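Local coordinates for methionine import ATP-binding protein metN 2 (Enterococcus faecalis, PDB 2QSW), which is the ATP-binding subunit of an ABC-type importer, represented here by its C-terminal NIL domain, a small alpha/beta module of the ACT clan, at residues I25-H31 and V92-I97; E46-E50 and N79-A83. The contacts are given in a common frame with arbitrary orientation. Numbering follows the deposited sequence.

Interaction 1. Residues I25-H31 and V92-I97. With ZN (zinc ion), chain B.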
loop_
_atom_site.group_PDB
_atom_site.type_symbol
_atom_site.label_atom_id
_atom_site.label_comp_id
_atom_site.label_asym_id
_atom_site.label_seq_id
_atom_site.Cartn_x
_atom_site.Cartn_y
_atom_site.Cartn_z
ATOM N N ILE A 25 0.428 4.971 8.552
ATOM C CA ILE A 25 -0.855 5.639 8.398
ATOM C C ILE A 25 -1.485 5.179 7.090
ATOM O O ILE A 25 -0.851 5.240 6.042
ATOM C CB ILE A 25 -0.749 7.146 8.467
ATOM C CG1 ILE A 25 -0.091 7.549 9.804
ATOM C CG2 ILE A 25 -2.132 7.725 8.308
ATOM C CD1 ILE A 25 0.238 8.993 9.882
ATOM N N VAL A 26 -2.717 4.710 7.179
ATOM C CA VAL A 26 -3.413 4.123 6.047
ATOM C C VAL A 26 -4.752 4.800 5.845
ATOM O O VAL A 26 -5.393 5.229 6.821
ATOM C CB VAL A 26 -3.609 2.585 6.173
ATOM C CG1 VAL A 26 -2.291 1.816 6.006
ATOM C CG2 VAL A 26 -4.256 2.197 7.493
ATOM N N ARG A 27 -5.175 4.873 4.599
ATOM C CA ARG A 27 -6.502 5.342 4.238
ATOM C C ARG A 27 -7.333 4.131 3.864
ATOM O O ARG A 27 -6.917 3.346 3.029
ATOM C CB ARG A 27 -6.432 6.329 3.082
ATOM C CG ARG A 27 -7.786 6.864 2.621
ATOM C CD ARG A 27 -7.645 7.648 1.331
ATOM N NE ARG A 27 -7.345 6.695 0.254
ATOM C CZ ARG A 27 -6.530 6.895 -0.790
ATOM N NH1 ARG A 27 -5.903 8.049 -1.008
ATOM N NH2 ARG A 27 -6.369 5.903 -1.661
ATOM N N LEU A 28 -8.497 3.986 4.512
ATOM C CA LEU A 28 -9.452 2.906 4.316
ATOM C C LEU A 28 -10.640 3.533 3.586
ATOM O O LEU A 28 -11.148 4.564 4.028
ATOM C CB LEU A 28 -9.956 2.348 5.664
ATOM C CG LEU A 28 -9.074 1.353 6.457
ATOM C CD1 LEU A 28 -7.719 1.956 6.900
ATOM C CD2 LEU A 28 -9.854 0.847 7.679
ATOM N N LEU A 29 -11.113 2.853 2.534
ATOM C CA LEU A 29 -12.334 3.264 1.797
ATOM C C LEU A 29 -13.441 2.245 1.976
ATOM O O LEU A 29 -13.183 1.016 1.951
ATOM C CB LEU A 29 -12.033 3.378 0.289
ATOM C CG LEU A 29 -10.959 4.379 -0.094
ATOM C CD1 LEU A 29 -10.753 4.438 -1.655
ATOM C CD2 LEU A 29 -11.212 5.756 0.543
ATOM N N PHE A 30 -14.672 2.752 2.186
ATOM C CA PHE A 30 -15.868 1.932 2.418
ATOM C C PHE A 30 -16.860 2.326 1.345
ATOM O O PHE A 30 -17.166 3.498 1.207
ATOM C CB PHE A 30 -16.469 2.217 3.804
ATOM C CG PHE A 30 -15.519 1.886 4.933
ATOM C CD1 PHE A 30 -15.443 0.601 5.449
ATOM C CD2 PHE A 30 -14.639 2.833 5.387
ATOM C CE1 PHE A 30 -14.542 0.279 6.470
ATOM C CE2 PHE A 30 -13.757 2.520 6.430
ATOM C CZ PHE A 30 -13.702 1.268 6.950
ATOM N N HIS A 31 -17.264 1.363 0.513
ATOM C CA HIS A 31 -18.252 1.621 -0.549
ATOM C C HIS A 31 -19.553 0.859 -0.299
ATOM O O HIS A 31 -20.458 0.897 -1.134
ATOM C CB HIS A 31 -17.697 1.215 -1.919
ATOM C CG HIS A 31 -16.384 1.846 -2.259
ATOM N ND1 HIS A 31 -15.141 1.256 -1.992
ATOM C CD2 HIS A 31 -16.133 3.024 -2.872
ATOM C CE1 HIS A 31 -14.197 2.071 -2.430
ATOM N NE2 HIS A 31 -14.767 3.152 -2.963
ATOM N N VAL A 92 -12.168 -3.765 2.060
ATOM C CA VAL A 92 -11.887 -2.417 2.435
ATOM C C VAL A 92 -10.583 -1.999 1.722
ATOM O O VAL A 92 -9.483 -2.386 2.131
ATOM C CB VAL A 92 -11.716 -2.264 4.011
ATOM C CG1 VAL A 92 -11.343 -0.838 4.332
ATOM C CG2 VAL A 92 -12.957 -2.715 4.767
ATOM N N GLU A 93 -10.711 -1.200 0.681
ATOM C CA GLU A 93 -9.533 -0.716 -0.061
ATOM C C GLU A 93 -8.668 0.129 0.875
ATOM O O GLU A 93 -9.157 1.010 1.569
ATOM C CB GLU A 93 -9.920 0.102 -1.258
ATOM C CG GLU A 93 -10.604 -0.670 -2.369
ATOM C CD GLU A 93 -12.132 -0.636 -2.310
ATOM O OE1 GLU A 93 -12.693 -0.427 -1.203
ATOM O OE2 GLU A 93 -12.763 -0.790 -3.366
ATOM N N THR A 94 -7.378 -0.174 0.929
ATOM C CA THR A 94 -6.494 0.387 1.930
ATOM C C THR A 94 -5.174 0.718 1.270
ATOM O O THR A 94 -4.629 -0.075 0.510
ATOM C CB THR A 94 -6.301 -0.618 3.077
ATOM O OG1 THR A 94 -7.577 -0.986 3.640
ATOM C CG2 THR A 94 -5.429 -0.021 4.192
ATOM N N GLU A 95 -4.663 1.889 1.574
ATOM C CA GLU A 95 -3.313 2.206 1.177
ATOM C C GLU A 95 -2.566 3.109 2.138
ATOM O O GLU A 95 -3.139 3.950 2.806
ATOM C CB GLU A 95 -3.281 2.739 -0.204
ATOM C CG GLU A 95 -3.893 4.045 -0.404
ATOM C CD GLU A 95 -3.590 4.589 -1.851
ATOM O OE1 GLU A 95 -3.649 3.803 -2.813
ATOM O OE2 GLU A 95 -3.273 5.793 -2.044
ATOM N N VAL A 96 -1.259 2.869 2.194
ATOM C CA VAL A 96 -0.366 3.588 3.073
ATOM C C VAL A 96 -0.150 4.961 2.461
ATOM O O VAL A 96 0.349 5.084 1.351
ATOM C CB VAL A 96 1.001 2.838 3.217
ATOM C CG1 VAL A 96 1.963 3.667 4.033
ATOM C CG2 VAL A 96 0.780 1.481 3.843
ATOM N N ILE A 97 -0.438 6.000 3.230
ATOM C CA ILE A 97 -0.313 7.371 2.742
ATOM C C ILE A 97 1.168 7.740 2.546
ATOM O O ILE A 97 2.046 7.094 3.097
ATOM C CB ILE A 97 -1.024 8.399 3.673
ATOM C CG1 ILE A 97 -0.320 8.508 5.008
ATOM C CG2 ILE A 97 -2.520 8.048 3.807
ATOM C CD1 ILE A 97 -0.759 9.729 5.880
HETATM ZN ZN ZN B . -14.659 -0.491 -1.316
HETATM O O HOH W 1 -14.816 -0.745 0.784
#
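This is a mostly buried antiparallel strand pairing in the ACT-like, ferredoxin-type sheet of the NIL domain, where the interior strand 24-31 meets strand 93-96, outermost within this chain. Val26 with Val96 and Leu28 with Thr94 form non-hydrogen-bonded pairs. Between them, Arg27 and Glu95 exchange two bonds, Arg27 N to Glu95 O at 2.9 Å and Glu95 N to Arg27 O at 3.1 Å. Ile97 N to Ile25 O and Leu29 N to Glu93 O, both 2.9 Å, extend the ladder. Val26, Leu28, Thr94 and Val96 face helix 77-89, packing on Ile84 and Leu87. On the other face the Arg27 guanidinium hydrogen-bonds to Glu100 of the second subunit, whereas its salt bridge, NH2 to Glu95 OE1 at 3.6 Å, is long. Glu95 binds a further zinc with Glu100 of its own chain, and Glu95 and Glu100 of the second subunit bind zinc beside it. Where His31 and Glu93 meet, a zinc ion links the strands: His31 ND1 binds it at 1.9 Å and Glu93 OE1 at 2.0 Å, with Glu33 and a water completing the site; the water oxygen lies 2.7 Å from Leu29 O and accepts a hydrogen bond from His31 N at 3.2 Å.

Interaction 2. Residues E46-E50 and N79-A83; sequences EYQVE and NILAA. With ZN (zinc ion), chain C.
The C-terminal end of helix 39-47 and the turn after it lie against the first part of helix 77-89. Glu46 and Tyr47 close the helix (phi/psi -74/-39 and -106/-3), Gln48 is the first to leave it, with positive phi (57/50), and Val49 is extended (-116/149). Residues 79-83 are regular helix, with Ala83 N bonded to Asn79 O at 2.9 Å. Tyr47 CA lies 5.5 Å from Asn79 CA and Val49 CA 6.6 Å from Ile80 CA. Most of the contact is apolar. Tyr47, chi1 m and chi2 -79°, lays its ring over Ala83, whose CA makes a CH-pi contact 3.8 Å from the ring centroid and 14° off the normal; Tyr47 CD1 meets Ala82 CB at 3.7 Å. In this ferredoxin-like fold the two helices connect the sheet strands, and Val49 and Ile80 both touch Leu73 of strand 64-74. Val49, chi1 m, sets CG1 4.2 Å from Ile80 CG1 and 4.3 Å from Ala83 CB. No direct hydrogen bond joins the segments; a water donates to Gln48 O (2.7 Å) and accepts from Asn79 ND2 (2.9 Å). Glu46 makes no contact with 79-83; its OE1 binds a zinc ion at 1.9 Å with His42.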
loop_
_atom_site.group_PDB
_atom_site.type_symbol
_atom_site.label_atom_id
_atom_site.label_comp_id
_atom_site.label_asym_id
_atom_site.label_seq_id
_atom_site.Cartn_x
_atom_site.Cartn_y
_atom_site.Cartn_z
ATOM N N GLU A 46 -7.086 -9.762 15.493
ATOM C CA GLU A 46 -6.454 -10.775 14.668
ATOM C C GLU A 46 -4.980 -10.506 14.429
ATOM O O GLU A 46 -4.192 -11.475 14.384
ATOM C CB GLU A 46 -7.173 -10.901 13.334
ATOM C CG GLU A 46 -6.555 -11.920 12.410
ATOM C CD GLU A 46 -7.482 -12.295 11.269
ATOM O OE1 GLU A 46 -8.663 -11.965 11.297
ATOM O OE2 GLU A 46 -7.022 -12.936 10.308
ATOM N N TYR A 47 -4.631 -9.225 14.228
ATOM C CA TYR A 47 -3.290 -8.844 13.835
ATOM C C TYR A 47 -2.479 -8.196 14.956
ATOM O O TYR A 47 -1.335 -7.877 14.750
ATOM C CB TYR A 47 -3.337 -7.958 12.585
ATOM C CG TYR A 47 -3.984 -8.670 11.412
ATOM C CD1 TYR A 47 -3.275 -9.586 10.660
ATOM C CD2 TYR A 47 -5.305 -8.441 11.083
ATOM C CE1 TYR A 47 -3.857 -10.252 9.626
ATOM C CE2 TYR A 47 -5.920 -9.093 10.046
ATOM C CZ TYR A 47 -5.179 -9.994 9.291
ATOM O OH TYR A 47 -5.767 -10.651 8.227
ATOM N N GLN A 48 -3.073 -7.990 16.128
ATOM C CA GLN A 48 -2.365 -7.400 17.260
ATOM C C GLN A 48 -1.797 -6.060 16.892
ATOM O O GLN A 48 -0.609 -5.762 17.110
ATOM C CB GLN A 48 -1.311 -8.349 17.782
ATOM C CG GLN A 48 -1.923 -9.647 18.274
ATOM C CD GLN A 48 -2.799 -9.432 19.499
ATOM O OE1 GLN A 48 -4.035 -9.703 19.494
ATOM N NE2 GLN A 48 -2.173 -8.909 20.566
ATOM N N VAL A 49 -2.674 -5.240 16.326
ATOM C CA VAL A 49 -2.353 -3.870 16.012
ATOM C C VAL A 49 -3.196 -2.905 16.809
ATOM O O VAL A 49 -4.330 -3.224 17.189
ATOM C CB VAL A 49 -2.525 -3.561 14.518
ATOM C CG1 VAL A 49 -1.441 -4.285 13.688
ATOM C CG2 VAL A 49 -3.950 -3.852 14.017
ATOM N N GLU A 50 -2.620 -1.737 17.100
ATOM C CA GLU A 50 -3.362 -0.634 17.689
ATOM C C GLU A 50 -3.861 0.302 16.602
ATOM O O GLU A 50 -3.283 0.340 15.494
ATOM C CB GLU A 50 -2.494 0.113 18.699
ATOM C CG GLU A 50 -1.804 -0.797 19.687
ATOM C CD GLU A 50 -1.035 -0.051 20.775
ATOM O OE1 GLU A 50 0.212 -0.023 20.699
ATOM O OE2 GLU A 50 -1.689 0.488 21.708
ATOM N N ASN A 79 3.042 -7.550 11.241
ATOM C CA ASN A 79 1.614 -7.523 11.612
ATOM C C ASN A 79 0.858 -6.364 11.009
ATOM O O ASN A 79 -0.316 -6.513 10.604
ATOM C CB ASN A 79 1.449 -7.534 13.110
ATOM C CG ASN A 79 1.867 -8.851 13.746
ATOM O OD1 ASN A 79 1.976 -9.891 13.084
ATOM N ND2 ASN A 79 2.123 -8.808 15.052
ATOM N N ILE A 80 1.480 -5.204 10.957
ATOM C CA ILE A 80 0.862 -4.069 10.280
ATOM C C ILE A 80 0.627 -4.407 8.800
ATOM O O ILE A 80 -0.442 -4.181 8.274
ATOM C CB ILE A 80 1.723 -2.771 10.415
ATOM C CG1 ILE A 80 1.812 -2.345 11.896
ATOM C CG2 ILE A 80 1.192 -1.639 9.485
ATOM C CD1 ILE A 80 2.758 -1.186 12.150
ATOM N N LEU A 81 1.643 -4.908 8.119
ATOM C CA LEU A 81 1.503 -5.288 6.718
ATOM C C LEU A 81 0.355 -6.288 6.504
ATOM O O LEU A 81 -0.443 -6.129 5.576
ATOM C CB LEU A 81 2.836 -5.767 6.130
ATOM C CG LEU A 81 4.000 -4.756 6.153
ATOM C CD1 LEU A 81 5.220 -5.418 5.568
ATOM C CD2 LEU A 81 3.677 -3.430 5.404
ATOM N N ALA A 82 0.294 -7.293 7.358
ATOM C CA ALA A 82 -0.727 -8.338 7.270
ATOM C C ALA A 82 -2.120 -7.719 7.509
ATOM O O ALA A 82 -3.097 -8.116 6.861
ATOM C CB ALA A 82 -0.447 -9.437 8.262
ATOM N N ALA A 83 -2.217 -6.770 8.453
ATOM C CA ALA A 83 -3.506 -6.120 8.768
ATOM C C ALA A 83 -3.996 -5.314 7.567
ATOM O O ALA A 83 -5.190 -5.301 7.226
ATOM C CB ALA A 83 -3.381 -5.212 9.992
HETATM ZN ZN ZN C . -10.126 -12.099 10.041
HETATM O O HOH W 2 1.997 -6.355 16.509
#

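How the interactions relate
Both interactions belong to one NIL domain, with centres 14 Å apart and nearest atoms about 6 Å apart, so they do not touch. Along the chain the segments come in the order 25-31, 46-50, 79-83, 92-97: interaction 1 joins the outer pair and interaction 2 the inner pair. Strand 24-31 is followed by helix 39-47, and helix 77-89 by strand 93-96, so each strand of interaction 1 has its neighbouring helix in interaction 2. Helix 77-89 bridges them directly: its later part packs on the strands of interaction 1, and its first turns carry interaction 2. Interaction 1 thus pairs two strands of the sheet, and interaction 2 joins the two helices that connect strands of that sheet.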